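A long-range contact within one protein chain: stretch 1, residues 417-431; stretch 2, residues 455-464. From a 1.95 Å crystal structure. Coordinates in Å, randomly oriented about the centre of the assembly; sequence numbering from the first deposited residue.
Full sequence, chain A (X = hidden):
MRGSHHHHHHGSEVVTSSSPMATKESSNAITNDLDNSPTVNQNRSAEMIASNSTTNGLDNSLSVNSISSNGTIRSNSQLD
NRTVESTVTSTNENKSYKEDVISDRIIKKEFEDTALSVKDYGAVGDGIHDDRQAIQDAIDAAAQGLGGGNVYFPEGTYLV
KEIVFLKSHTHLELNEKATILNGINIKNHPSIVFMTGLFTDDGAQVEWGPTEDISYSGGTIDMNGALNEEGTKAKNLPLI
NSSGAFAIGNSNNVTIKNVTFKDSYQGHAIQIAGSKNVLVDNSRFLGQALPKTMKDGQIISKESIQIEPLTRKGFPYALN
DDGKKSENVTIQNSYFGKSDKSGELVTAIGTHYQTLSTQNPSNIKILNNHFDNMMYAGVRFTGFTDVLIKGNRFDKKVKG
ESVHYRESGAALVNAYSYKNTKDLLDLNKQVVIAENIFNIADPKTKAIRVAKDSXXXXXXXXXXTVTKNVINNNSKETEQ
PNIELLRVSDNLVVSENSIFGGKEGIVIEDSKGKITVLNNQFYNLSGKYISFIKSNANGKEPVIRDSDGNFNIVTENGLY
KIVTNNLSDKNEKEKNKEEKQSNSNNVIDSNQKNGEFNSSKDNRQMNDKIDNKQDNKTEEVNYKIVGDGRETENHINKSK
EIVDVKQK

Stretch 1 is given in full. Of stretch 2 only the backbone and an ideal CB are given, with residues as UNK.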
ATOM      1  N   SER A 417      -3.138  14.324  -1.388  1.00 19.12           N
ATOM      2  CA  SER A 417      -4.350  14.803  -0.741  1.00 18.70           C
ATOM      3  C   SER A 417      -5.594  14.431  -1.539  1.00 20.38           C
ATOM      4  O   SER A 417      -5.637  14.607  -2.755  1.00 20.93           O
ATOM      5  CB  SER A 417      -4.279  16.322  -0.571  1.00 21.54           C
ATOM      6  OG  SER A 417      -3.173  16.694   0.242  1.00 23.25           O
ATOM      7  N   TYR A 418      -6.602  13.915  -0.843  1.00 21.16           N
ATOM      8  CA  TYR A 418      -7.861  13.511  -1.464  1.00 22.86           C
ATOM      9  C   TYR A 418      -8.506  14.707  -2.169  1.00 24.59           C
ATOM     10  O   TYR A 418      -8.589  15.794  -1.599  1.00 23.89           O
ATOM     11  CB  TYR A 418      -8.819  12.975  -0.397  1.00 22.61           C
ATOM     12  CG  TYR A 418     -10.077  12.344  -0.964  1.00 23.16           C
ATOM     13  CD1 TYR A 418     -10.011  11.162  -1.702  1.00 23.39           C
ATOM     14  CD2 TYR A 418     -11.332  12.933  -0.771  1.00 23.96           C
ATOM     15  CE1 TYR A 418     -11.160  10.575  -2.239  1.00 24.34           C
ATOM     16  CE2 TYR A 418     -12.490  12.357  -1.308  1.00 24.20           C
ATOM     17  CZ  TYR A 418     -12.394  11.179  -2.042  1.00 24.20           C
ATOM     18  OH  TYR A 418     -13.520  10.603  -2.592  1.00 24.64           O
ATOM     19  N   LYS A 419      -8.954  14.504  -3.405  1.00 27.44           N
ATOM     20  CA  LYS A 419      -9.587  15.574  -4.174  1.00 31.21           C
ATOM     21  C   LYS A 419     -10.898  16.011  -3.526  1.00 32.03           C
ATOM     22  O   LYS A 419     -11.906  15.312  -3.616  1.00 32.59           O
ATOM     23  CB  LYS A 419      -9.843  15.115  -5.611  1.00 33.55           C
ATOM     24  CG  LYS A 419     -10.477  16.180  -6.500  1.00 37.80           C
ATOM     25  CD  LYS A 419     -10.376  15.800  -7.965  1.00 41.82           C
ATOM     26  CE  LYS A 419     -10.873  16.923  -8.862  1.00 44.66           C
ATOM     27  NZ  LYS A 419     -10.571  16.654 -10.298  1.00 46.09           N
ATOM     28  N   ASN A 420     -10.867  17.172  -2.877  1.00 32.49           N
ATOM     29  CA  ASN A 420     -12.027  17.733  -2.189  1.00 34.84           C
ATOM     30  C   ASN A 420     -11.787  19.224  -1.942  1.00 35.85           C
ATOM     31  O   ASN A 420     -10.880  19.593  -1.195  1.00 35.92           O
ATOM     32  CB  ASN A 420     -12.229  17.022  -0.849  1.00 35.04           C
ATOM     33  CG  ASN A 420     -13.429  17.544  -0.086  1.00 35.80           C
ATOM     34  OD1 ASN A 420     -13.653  18.753  -0.010  1.00 37.18           O
ATOM     35  ND2 ASN A 420     -14.199  16.634   0.503  1.00 35.54           N
ATOM     36  N   THR A 421     -12.603  20.078  -2.552  1.00 36.09           N
ATOM     37  CA  THR A 421     -12.445  21.522  -2.394  1.00 37.05           C
ATOM     38  C   THR A 421     -13.502  22.170  -1.504  1.00 37.73           C
ATOM     39  O   THR A 421     -13.544  23.393  -1.376  1.00 38.87           O
ATOM     40  CB  THR A 421     -12.480  22.228  -3.757  1.00 37.34           C
ATOM     41  OG1 THR A 421     -13.701  21.898  -4.436  1.00 37.41           O
ATOM     42  CG2 THR A 421     -11.299  21.790  -4.609  1.00 36.98           C
ATOM     43  N   LYS A 422     -14.343  21.353  -0.878  1.00 38.47           N
ATOM     44  CA  LYS A 422     -15.400  21.876  -0.021  1.00 37.57           C
ATOM     45  C   LYS A 422     -15.119  21.723   1.466  1.00 37.35           C
ATOM     46  O   LYS A 422     -15.472  22.591   2.263  1.00 35.84           O
ATOM     47  CB  LYS A 422     -16.722  21.177  -0.342  1.00 39.83           C
ATOM     48  CG  LYS A 422     -17.198  21.334  -1.780  1.00 41.27           C
ATOM     49  CD  LYS A 422     -18.430  20.473  -2.025  1.00 44.08           C
ATOM     50  CE  LYS A 422     -18.966  20.638  -3.442  1.00 44.80           C
ATOM     51  NZ  LYS A 422     -20.156  19.760  -3.654  1.00 44.70           N
ATOM     52  N   ASP A 423     -14.485  20.615   1.837  1.00 37.28           N
ATOM     53  CA  ASP A 423     -14.197  20.345   3.241  1.00 35.93           C
ATOM     54  C   ASP A 423     -12.747  20.557   3.663  1.00 34.39           C
ATOM     55  O   ASP A 423     -11.824  20.414   2.867  1.00 35.18           O
ATOM     56  CB  ASP A 423     -14.599  18.910   3.584  1.00 36.61           C
ATOM     57  CG  ASP A 423     -16.040  18.611   3.238  1.00 37.94           C
ATOM     58  OD1 ASP A 423     -16.931  19.310   3.763  1.00 39.02           O
ATOM     59  OD2 ASP A 423     -16.277  17.676   2.440  1.00 36.55           O
ATOM     60  N   LEU A 424     -12.564  20.898   4.933  1.00 33.32           N
ATOM     61  CA  LEU A 424     -11.236  21.105   5.491  1.00 32.71           C
ATOM     62  C   LEU A 424     -10.823  19.742   6.042  1.00 30.43           C
ATOM     63  O   LEU A 424     -10.967  19.466   7.232  1.00 30.71           O
ATOM     64  CB  LEU A 424     -11.290  22.137   6.619  1.00 33.28           C
ATOM     65  CG  LEU A 424      -9.977  22.831   6.994  1.00 35.69           C
ATOM     66  CD1 LEU A 424     -10.218  23.724   8.206  1.00 35.59           C
ATOM     67  CD2 LEU A 424      -8.895  21.804   7.297  1.00 35.74           C
ATOM     68  N   LEU A 425     -10.322  18.889   5.156  1.00 29.95           N
ATOM     69  CA  LEU A 425      -9.915  17.539   5.529  1.00 26.78           C
ATOM     70  C   LEU A 425      -8.642  17.454   6.347  1.00 26.73           C
ATOM     71  O   LEU A 425      -7.785  18.337   6.293  1.00 25.80           O
ATOM     72  CB  LEU A 425      -9.746  16.676   4.279  1.00 25.26           C
ATOM     73  CG  LEU A 425     -10.992  16.432   3.426  1.00 23.87           C
ATOM     74  CD1 LEU A 425     -10.615  15.582   2.226  1.00 21.48           C
ATOM     75  CD2 LEU A 425     -12.070  15.750   4.265  1.00 23.22           C
ATOM     76  N   ASP A 426      -8.526  16.367   7.098  1.00 24.63           N
ATOM     77  CA  ASP A 426      -7.352  16.113   7.915  1.00 24.17           C
ATOM     78  C   ASP A 426      -6.358  15.420   6.985  1.00 22.26           C
ATOM     79  O   ASP A 426      -6.217  14.196   7.016  1.00 22.27           O
ATOM     80  CB  ASP A 426      -7.720  15.188   9.080  1.00 25.12           C
ATOM     81  CG  ASP A 426      -6.590  15.028  10.088  1.00 28.34           C
ATOM     82  OD1 ASP A 426      -5.490  15.582   9.865  1.00 26.36           O
ATOM     83  OD2 ASP A 426      -6.810  14.342  11.110  1.00 29.09           O
ATOM     84  N   LEU A 427      -5.693  16.206   6.139  1.00 18.52           N
ATOM     85  CA  LEU A 427      -4.728  15.662   5.196  1.00 17.04           C
ATOM     86  C   LEU A 427      -3.490  15.126   5.911  1.00 14.95           C
ATOM     87  O   LEU A 427      -3.274  15.408   7.090  1.00 16.46           O
ATOM     88  CB  LEU A 427      -4.338  16.733   4.170  1.00 17.97           C
ATOM     89  CG  LEU A 427      -5.530  17.346   3.414  1.00 17.23           C
ATOM     90  CD1 LEU A 427      -5.045  18.517   2.567  1.00 17.29           C
ATOM     91  CD2 LEU A 427      -6.208  16.289   2.543  1.00 14.93           C
ATOM     92  N   ASN A 428      -2.687  14.351   5.189  1.00 14.47           N
ATOM     93  CA  ASN A 428      -1.476  13.736   5.737  1.00 14.85           C
ATOM     94  C   ASN A 428      -0.622  14.630   6.636  1.00 15.78           C
ATOM     95  O   ASN A 428      -0.275  15.748   6.264  1.00 15.76           O
ATOM     96  CB  ASN A 428      -0.578  13.218   4.604  1.00 14.31           C
ATOM     97  CG  ASN A 428      -1.223  12.112   3.791  1.00 14.95           C
ATOM     98  OD1 ASN A 428      -1.881  11.227   4.331  1.00 14.67           O
ATOM     99  ND2 ASN A 428      -1.008  12.145   2.480  1.00 14.97           N
ATOM    100  N   LYS A 429      -0.268  14.120   7.814  1.00 15.32           N
ATOM    101  CA  LYS A 429       0.591  14.846   8.746  1.00 16.03           C
ATOM    102  C   LYS A 429       1.519  13.855   9.441  1.00 15.84           C
ATOM    103  O   LYS A 429       1.168  12.684   9.620  1.00 13.73           O
ATOM    104  CB  LYS A 429      -0.235  15.583   9.806  1.00 14.96           C
ATOM    105  CG  LYS A 429      -1.097  16.707   9.260  1.00 17.55           C
ATOM    106  CD  LYS A 429      -1.960  17.315  10.359  1.00 18.35           C
ATOM    107  CE  LYS A 429      -3.016  18.233   9.761  1.00 19.42           C
ATOM    108  NZ  LYS A 429      -3.894  17.469   8.832  1.00 16.84           N
ATOM    109  N   GLN A 430       2.698  14.326   9.832  1.00 15.04           N
ATOM    110  CA  GLN A 430       3.661  13.476  10.518  1.00 14.70           C
ATOM    111  C   GLN A 430       4.035  12.277   9.659  1.00 14.73           C
ATOM    112  O   GLN A 430       3.801  11.129  10.035  1.00 16.04           O
ATOM    113  CB  GLN A 430       3.082  13.004  11.856  1.00 17.62           C
ATOM    114  CG  GLN A 430       2.790  14.142  12.828  1.00 23.24           C
ATOM    115  CD  GLN A 430       1.983  13.694  14.034  1.00 28.71           C
ATOM    116  OE1 GLN A 430       0.807  14.040  14.173  1.00 33.91           O
ATOM    117  NE2 GLN A 430       2.609  12.916  14.909  1.00 30.80           N
ATOM    118  N   VAL A 431       4.611  12.553   8.498  1.00 11.62           N
ATOM    119  CA  VAL A 431       5.036  11.496   7.602  1.00 10.95           C
ATOM    120  C   VAL A 431       6.551  11.521   7.526  1.00 12.24           C
ATOM    121  O   VAL A 431       7.156  12.562   7.247  1.00 11.51           O
ATOM    122  CB  VAL A 431       4.468  11.678   6.171  1.00 12.15           C
ATOM    123  CG1 VAL A 431       5.012  10.586   5.262  1.00 12.18           C
ATOM    124  CG2 VAL A 431       2.942  11.640   6.196  1.00 12.04           C
ATOM    125  N   UNK A 455      -4.212  24.014  -4.694  1.00 32.99           N
ATOM    126  CA  UNK A 455      -4.268  25.160  -3.797  1.00 32.50           C
ATOM    127  C   UNK A 455      -5.697  25.319  -3.290  1.00 33.46           C
ATOM    128  O   UNK A 455      -5.947  26.000  -2.293  1.00 32.41           O
ATOM    129  CB  UNK A 455      -3.791  26.433  -4.499  1.00 32.50           C
ATOM    130  N   UNK A 456      -6.636  24.678  -3.982  1.00 34.56           N
ATOM    131  CA  UNK A 456      -8.043  24.753  -3.611  1.00 35.87           C
ATOM    132  C   UNK A 456      -8.420  23.879  -2.417  1.00 34.76           C
ATOM    133  O   UNK A 456      -9.466  24.091  -1.804  1.00 33.53           O
ATOM    134  CB  UNK A 456      -8.904  24.360  -4.813  1.00 35.87           C
ATOM    135  N   UNK A 457      -7.585  22.896  -2.085  1.00 32.70           N
ATOM    136  CA  UNK A 457      -7.888  22.035  -0.942  1.00 30.70           C
ATOM    137  C   UNK A 457      -7.683  22.839   0.337  1.00 30.46           C
ATOM    138  O   UNK A 457      -6.627  23.440   0.542  1.00 31.05           O
ATOM    139  CB  UNK A 457      -7.015  20.779  -0.945  1.00 30.70           C
ATOM    140  N   UNK A 458      -8.697  22.838   1.194  1.00 29.51           N
ATOM    141  CA  UNK A 458      -8.681  23.597   2.442  1.00 30.97           C
ATOM    142  C   UNK A 458      -7.851  23.035   3.593  1.00 30.70           C
ATOM    143  O   UNK A 458      -7.379  23.792   4.442  1.00 30.59           O
ATOM    144  CB  UNK A 458     -10.123  23.748   2.930  1.00 30.97           C
ATOM    145  N   UNK A 459      -7.681  21.716   3.632  1.00 30.05           N
ATOM    146  CA  UNK A 459      -6.907  21.111   4.702  1.00 28.50           C
ATOM    147  C   UNK A 459      -5.433  21.478   4.648  1.00 28.34           C
ATOM    148  O   UNK A 459      -5.024  22.333   3.861  1.00 28.02           O
ATOM    149  CB  UNK A 459      -7.058  19.589   4.653  1.00 28.50           C
ATOM    150  N   UNK A 460      -4.629  20.824   5.483  1.00 25.99           N
ATOM    151  CA  UNK A 460      -3.199  21.091   5.517  1.00 25.23           C
ATOM    152  C   UNK A 460      -2.342  19.834   5.639  1.00 22.83           C
ATOM    153  O   UNK A 460      -2.708  18.876   6.320  1.00 22.18           O
ATOM    154  CB  UNK A 460      -2.886  22.032   6.682  1.00 25.23           C
ATOM    155  N   UNK A 461      -1.199  19.865   4.959  1.00 21.42           N
ATOM    156  CA  UNK A 461      -0.216  18.784   4.973  1.00 20.09           C
ATOM    157  C   UNK A 461       0.962  19.371   5.748  1.00 20.80           C
ATOM    158  O   UNK A 461       1.479  20.431   5.386  1.00 20.08           O
ATOM    159  CB  UNK A 461       0.174  18.316   3.570  1.00 20.09           C
ATOM    160  N   UNK A 462       1.385  18.698   6.814  1.00 20.10           N
ATOM    161  CA  UNK A 462       2.484  19.217   7.621  1.00 18.69           C
ATOM    162  C   UNK A 462       3.289  18.138   8.325  1.00 18.65           C
ATOM    163  O   UNK A 462       2.884  16.976   8.373  1.00 17.05           O
ATOM    164  CB  UNK A 462       1.937  20.195   8.663  1.00 18.69           C
ATOM    165  N   UNK A 463       4.432  18.541   8.877  1.00 18.46           N
ATOM    166  CA  UNK A 463       5.328  17.634   9.588  1.00 18.81           C
ATOM    167  C   UNK A 463       5.736  16.508   8.649  1.00 16.75           C
ATOM    168  O   UNK A 463       5.419  15.343   8.869  1.00 15.54           O
ATOM    169  CB  UNK A 463       4.665  17.078  10.850  1.00 18.81           C
ATOM    170  N   UNK A 464       6.444  16.890   7.593  1.00 16.11           N
ATOM    171  CA  UNK A 464       6.905  15.964   6.572  1.00 14.35           C
ATOM    172  C   UNK A 464       8.426  15.896   6.659  1.00 13.44           C
ATOM    173  O   UNK A 464       9.090  16.932   6.646  1.00 14.23           O
ATOM    174  CB  UNK A 464       6.443  16.392   5.178  1.00 14.35           C
TER

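Position 455 lies out of reach: nothing of stretch 1 comes within 5.5 Å of its ideal CB. Nearly any residue would suit. Ala455 makes no contact.

At position 456 CA-to-CB points toward stretch 1. A side chain of almost any kind can start here, since stretch 1 offers a methyl next to the ideal CB. The residue is Glu456. Glu456 CB lies 3.5 Å from Thr421 CG2, and its carboxylate makes no hydrogen bond or salt bridge to stretch 1.

Position 457 points sideways; beyond its CB the backbone of 417-421 forms a wall. A long apolar or aromatic side chain could follow this wall, and a polar tip could serve it. Tyr457 does so, with chi1 m. Tyr418 O lies over one face of the ring, and Thr421 CG2 is at its edge. The hydroxyl reaches Lys419, with Tyr457 OH 3.3 Å from Lys419 CA. Water 1 links Tyr457 OH (2.9 Å) to Ser417 O (2.7 Å).

Position 458 points toward stretch 1, its ideal CB 3.8 Å from Leu424 CA. Leu424 offers an apolar partner, so a medium aliphatic residue is reasonable. Leu458 packs its CB 4.2 Å from Leu424 CG. Its backbone N donates to water 2, which in turn donates to Asn420 O and Asp423 O.

At position 459 an ideal CB would lie 2.2 Å from Leu425 O and 3.0 Å from Leu427 CG, both clashes. Only glycine fits. Gly459 CA approaches Leu425 O at 3.3 Å in a CA-H...O contact.

Position 460 points away, so a long polar residue is one of many options. It is Lys460. Its backbone does the work: Lys429 NZ donates to Lys460 O at 3.1 Å.

Position 461 points sideways, near Leu427 CB. A compact aliphatic residue suits. Val461 CG2 lies 3.9 Å from Leu427 CB.

Position 462 pairs in parallel with Lys429, side chains on the same face. Small or polar residues would suit. Ser462 OG is 3.5 Å from Lys429 CG. Ser462 O accepts from Gln430 N at 3.0 Å; Ser462 N gives Asn428 O a weak bond at 3.4 Å.

Position 463 points toward stretch 1, its ideal CB 3.5 Å from Gln430 N. Positive phi and psi (58/64) favour Gly, Asn or Asp. It is Asp463, whose O accepts from Val431 N at 2.9 Å. Asp463 CB lies 4.0 Å from Gln430 CG; the carboxylate makes no hydrogen bond to stretch 1.

Position 464 pairs with Val431, so a branched aliphatic residue fits. Ile464 CD1 lies 3.9 Å from Val431 CB.

Stretch 2 (455-464) AEYLGKVSDI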
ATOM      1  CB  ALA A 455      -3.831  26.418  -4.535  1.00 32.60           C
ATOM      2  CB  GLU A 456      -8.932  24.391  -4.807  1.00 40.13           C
ATOM      3  CG  GLU A 456      -8.960  25.442  -5.908  1.00 44.55           C
ATOM      4  CD  GLU A 456     -10.111  25.236  -6.879  1.00 46.81           C
ATOM      5  OE1 GLU A 456     -10.087  24.246  -7.641  1.00 48.14           O
ATOM      6  OE2 GLU A 456     -11.048  26.066  -6.871  1.00 48.89           O
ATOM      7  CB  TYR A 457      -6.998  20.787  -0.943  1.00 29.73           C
ATOM      8  CG  TYR A 457      -7.104  19.936  -2.196  1.00 29.59           C
ATOM      9  CD1 TYR A 457      -8.197  20.052  -3.065  1.00 30.11           C
ATOM     10  CD2 TYR A 457      -6.117  19.001  -2.504  1.00 28.28           C
ATOM     11  CE1 TYR A 457      -8.295  19.256  -4.210  1.00 27.27           C
ATOM     12  CE2 TYR A 457      -6.208  18.204  -3.638  1.00 27.86           C
ATOM     13  CZ  TYR A 457      -7.296  18.335  -4.488  1.00 29.07           C
ATOM     14  OH  TYR A 457      -7.365  17.548  -5.614  1.00 28.92           O
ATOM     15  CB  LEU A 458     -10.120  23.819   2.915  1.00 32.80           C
ATOM     16  CG  LEU A 458     -10.945  24.895   2.191  1.00 35.10           C
ATOM     17  CD1 LEU A 458     -10.761  24.799   0.681  1.00 35.97           C
ATOM     18  CD2 LEU A 458     -12.411  24.736   2.567  1.00 35.20           C
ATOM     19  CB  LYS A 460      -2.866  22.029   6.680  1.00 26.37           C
ATOM     20  CG  LYS A 460      -3.498  23.408   6.573  1.00 30.06           C
ATOM     21  CD  LYS A 460      -3.143  24.262   7.781  1.00 33.45           C
ATOM     22  CE  LYS A 460      -3.855  25.611   7.736  1.00 36.41           C
ATOM     23  NZ  LYS A 460      -3.532  26.454   8.925  1.00 39.85           N
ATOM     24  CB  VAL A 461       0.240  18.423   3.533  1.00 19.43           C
ATOM     25  CG1 VAL A 461       1.406  17.442   3.576  1.00 17.59           C
ATOM     26  CG2 VAL A 461      -0.922  17.824   2.755  1.00 16.38           C
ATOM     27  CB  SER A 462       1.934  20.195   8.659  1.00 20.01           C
ATOM     28  OG  SER A 462       0.930  19.564   9.430  1.00 20.82           O
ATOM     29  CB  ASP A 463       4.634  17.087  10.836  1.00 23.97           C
ATOM     30  CG  ASP A 463       4.313  18.180  11.840  1.00 30.93           C
ATOM     31  OD1 ASP A 463       5.259  18.755  12.418  1.00 34.19           O
ATOM     32  OD2 ASP A 463       3.115  18.472  12.043  1.00 36.60           O
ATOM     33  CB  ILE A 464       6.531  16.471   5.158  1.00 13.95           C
ATOM     34  CG1 ILE A 464       5.019  16.709   5.061  1.00 16.18           C
ATOM     35  CG2 ILE A 464       7.009  15.477   4.115  1.00 12.42           C
ATOM     36  CD1 ILE A 464       4.165  15.485   5.382  1.00 16.90           C
TER
HETATM   37  O   HOH W   1      -5.981  15.022  -5.447  1.00 33.34           O
HETATM   38  O   HOH W   2     -11.059  21.226   0.725  1.00 36.05           O
HETATM   39  O   HOH W   3      -5.815  19.488   7.857  1.00 20.91           O
HETATM   40  O   HOH W   4      -9.128  19.551   2.319  1.00 27.40           O
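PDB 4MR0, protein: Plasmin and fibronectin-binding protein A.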